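Local coordinates for class I phosphodiesterase PDEB1 (Leishmania major, PDB 2R8Q), which belongs to the class I phosphodiesterase family, with an all-helical catalytic domain that carries a metal site and a pocket holding 3-isobutyl-1-methylxanthine, at residues A[84-89]-A[189-194]. Numbering follows the deposited sequence.
Sequences LNFILQ and ADVFEG
A189 and V191 pack against F86 where the loop between helices 171-184 and 197-212 runs up against helix 80-92, joining parts of the all-helical phosphodiesterase domain that lie far apart in sequence. The methyl of A189 settles on the backbone of the helix, with its CB 3.9 Å from F86 CA, and the same CB also lies near N85 CB and Q89 CG. A side chain as short as alanine suits this place, because the loop backbone comes so near the helix that the two CA atoms of A189 and F86 are 4.5 Å apart. F86 has CG anti to its backbone N (chi1 173°), which swings the ring off the helix to meet V191, and V135, L138 and V139 of helix 127-139 pack on the same side chain. N85 splits its amide: ND2 bonds to A188 O, just ahead of A189, and OD1 accepts from R24, while Q89 NE2 bonds to I17 O. Within the loop, D190 OD1 accepts from F192 N in an Asx turn, and a type I turn spans D190 to E193. The branched V191 serves F86 with both methyls: CG1 lies 3.4 Å from F86 CB, while CG2 makes a CH-pi contact, 4.2 Å from the F86 ring centroid and 6° off the ring normal.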
loop_
_atom_site.group_PDB
_atom_site.type_symbol
_atom_site.label_atom_id
_atom_site.label_comp_id
_atom_site.label_asym_id
_atom_site.label_seq_id
_atom_site.Cartn_x
_atom_site.Cartn_y
_atom_site.Cartn_z
ATOM N N LEU A 84 -20.984 13.061 -3.480
ATOM C CA LEU A 84 -20.386 13.743 -4.623
ATOM C C LEU A 84 -18.877 13.911 -4.431
ATOM O O LEU A 84 -18.101 13.693 -5.366
ATOM C CB LEU A 84 -21.062 15.105 -4.854
ATOM C CG LEU A 84 -20.631 15.875 -6.109
ATOM C CD1 LEU A 84 -20.754 14.987 -7.354
ATOM C CD2 LEU A 84 -21.497 17.124 -6.261
ATOM N N ASN A 85 -18.454 14.292 -3.226
ATOM C CA ASN A 85 -17.025 14.446 -2.965
ATOM C C ASN A 85 -16.318 13.113 -3.188
ATOM O O ASN A 85 -15.227 13.070 -3.753
ATOM C CB ASN A 85 -16.759 14.910 -1.531
ATOM C CG ASN A 85 -17.052 16.385 -1.326
ATOM O OD1 ASN A 85 -17.048 17.174 -2.275
ATOM N ND2 ASN A 85 -17.288 16.768 -0.072
ATOM N N PHE A 86 -16.938 12.029 -2.730
ATOM C CA PHE A 86 -16.354 10.695 -2.894
ATOM C C PHE A 86 -16.166 10.384 -4.380
ATOM O O PHE A 86 -15.093 9.959 -4.806
ATOM C CB PHE A 86 -17.258 9.641 -2.248
ATOM C CG PHE A 86 -16.829 8.223 -2.511
ATOM C CD1 PHE A 86 -15.733 7.678 -1.843
ATOM C CD2 PHE A 86 -17.520 7.437 -3.425
ATOM C CE1 PHE A 86 -15.336 6.367 -2.084
ATOM C CE2 PHE A 86 -17.132 6.120 -3.674
ATOM C CZ PHE A 86 -16.039 5.588 -3.002
ATOM N N ILE A 87 -17.209 10.609 -5.170
ATOM C CA ILE A 87 -17.133 10.353 -6.605
ATOM C C ILE A 87 -15.992 11.164 -7.227
ATOM O O ILE A 87 -15.210 10.642 -8.022
ATOM C CB ILE A 87 -18.466 10.714 -7.291
ATOM C CG1 ILE A 87 -19.565 9.772 -6.796
ATOM C CG2 ILE A 87 -18.322 10.632 -8.808
ATOM C CD1 ILE A 87 -20.968 10.187 -7.206
ATOM N N LEU A 88 -15.875 12.432 -6.845
ATOM C CA LEU A 88 -14.824 13.284 -7.397
ATOM C C LEU A 88 -13.428 12.924 -6.900
ATOM O O LEU A 88 -12.451 13.103 -7.624
ATOM C CB LEU A 88 -15.125 14.757 -7.102
ATOM C CG LEU A 88 -16.359 15.300 -7.831
ATOM C CD1 LEU A 88 -16.657 16.712 -7.356
ATOM C CD2 LEU A 88 -16.112 15.278 -9.338
ATOM N N GLN A 89 -13.327 12.429 -5.667
ATOM C CA GLN A 89 -12.028 12.028 -5.138
ATOM C C GLN A 89 -11.586 10.772 -5.885
ATOM O O GLN A 89 -10.398 10.581 -6.144
ATOM C CB GLN A 89 -12.110 11.760 -3.630
ATOM C CG GLN A 89 -12.238 13.032 -2.780
ATOM C CD GLN A 89 -10.951 13.847 -2.714
ATOM O OE1 GLN A 89 -9.981 13.569 -3.421
ATOM N NE2 GLN A 89 -10.942 14.869 -1.858
ATOM N N ALA A 189 -15.467 12.887 2.405
ATOM C CA ALA A 189 -15.761 11.929 1.341
ATOM C C ALA A 189 -16.064 10.534 1.874
ATOM O O ALA A 189 -16.155 9.577 1.106
ATOM C CB ALA A 189 -14.586 11.867 0.362
ATOM N N ASP A 190 -16.235 10.417 3.185
ATOM C CA ASP A 190 -16.505 9.121 3.796
ATOM C C ASP A 190 -17.957 8.679 3.626
ATOM O O ASP A 190 -18.823 9.028 4.432
ATOM C CB ASP A 190 -16.112 9.168 5.278
ATOM C CG ASP A 190 -16.399 7.869 6.002
ATOM O OD1 ASP A 190 -16.548 6.825 5.333
ATOM O OD2 ASP A 190 -16.465 7.889 7.250
ATOM N N VAL A 191 -18.220 7.900 2.577
ATOM C CA VAL A 191 -19.571 7.428 2.301
ATOM C C VAL A 191 -20.066 6.356 3.272
ATOM O O VAL A 191 -21.176 5.847 3.128
ATOM C CB VAL A 191 -19.707 6.919 0.844
ATOM C CG1 VAL A 191 -19.473 8.073 -0.123
ATOM C CG2 VAL A 191 -18.718 5.794 0.579
ATOM N N PHE A 192 -19.235 6.021 4.255
ATOM C CA PHE A 192 -19.600 5.048 5.285
ATOM C C PHE A 192 -19.818 5.824 6.590
ATOM O O PHE A 192 -19.951 5.234 7.666
ATOM C CB PHE A 192 -18.473 4.027 5.495
ATOM C CG PHE A 192 -18.253 3.094 4.331
ATOM C CD1 PHE A 192 -17.047 2.408 4.205
ATOM C CD2 PHE A 192 -19.245 2.883 3.379
ATOM C CE1 PHE A 192 -16.832 1.524 3.144
ATOM C CE2 PHE A 192 -19.039 1.998 2.314
ATOM C CZ PHE A 192 -17.828 1.322 2.200
ATOM N N GLU A 193 -19.862 7.150 6.477
ATOM C CA GLU A 193 -20.021 8.033 7.635
ATOM C C GLU A 193 -21.254 7.768 8.496
ATOM O O GLU A 193 -21.239 8.040 9.696
ATOM C CB GLU A 193 -20.030 9.501 7.179
ATOM C CG GLU A 193 -21.314 9.941 6.476
ATOM C CD GLU A 193 -21.259 11.382 5.995
ATOM O OE1 GLU A 193 -20.490 12.172 6.581
ATOM O OE2 GLU A 193 -21.992 11.722 5.039
ATOM N N GLY A 194 -22.315 7.242 7.891
ATOM C CA GLY A 194 -23.534 6.985 8.641
ATOM C C GLY A 194 -23.652 5.595 9.232
ATOM O O GLY A 194 -24.638 5.279 9.895
#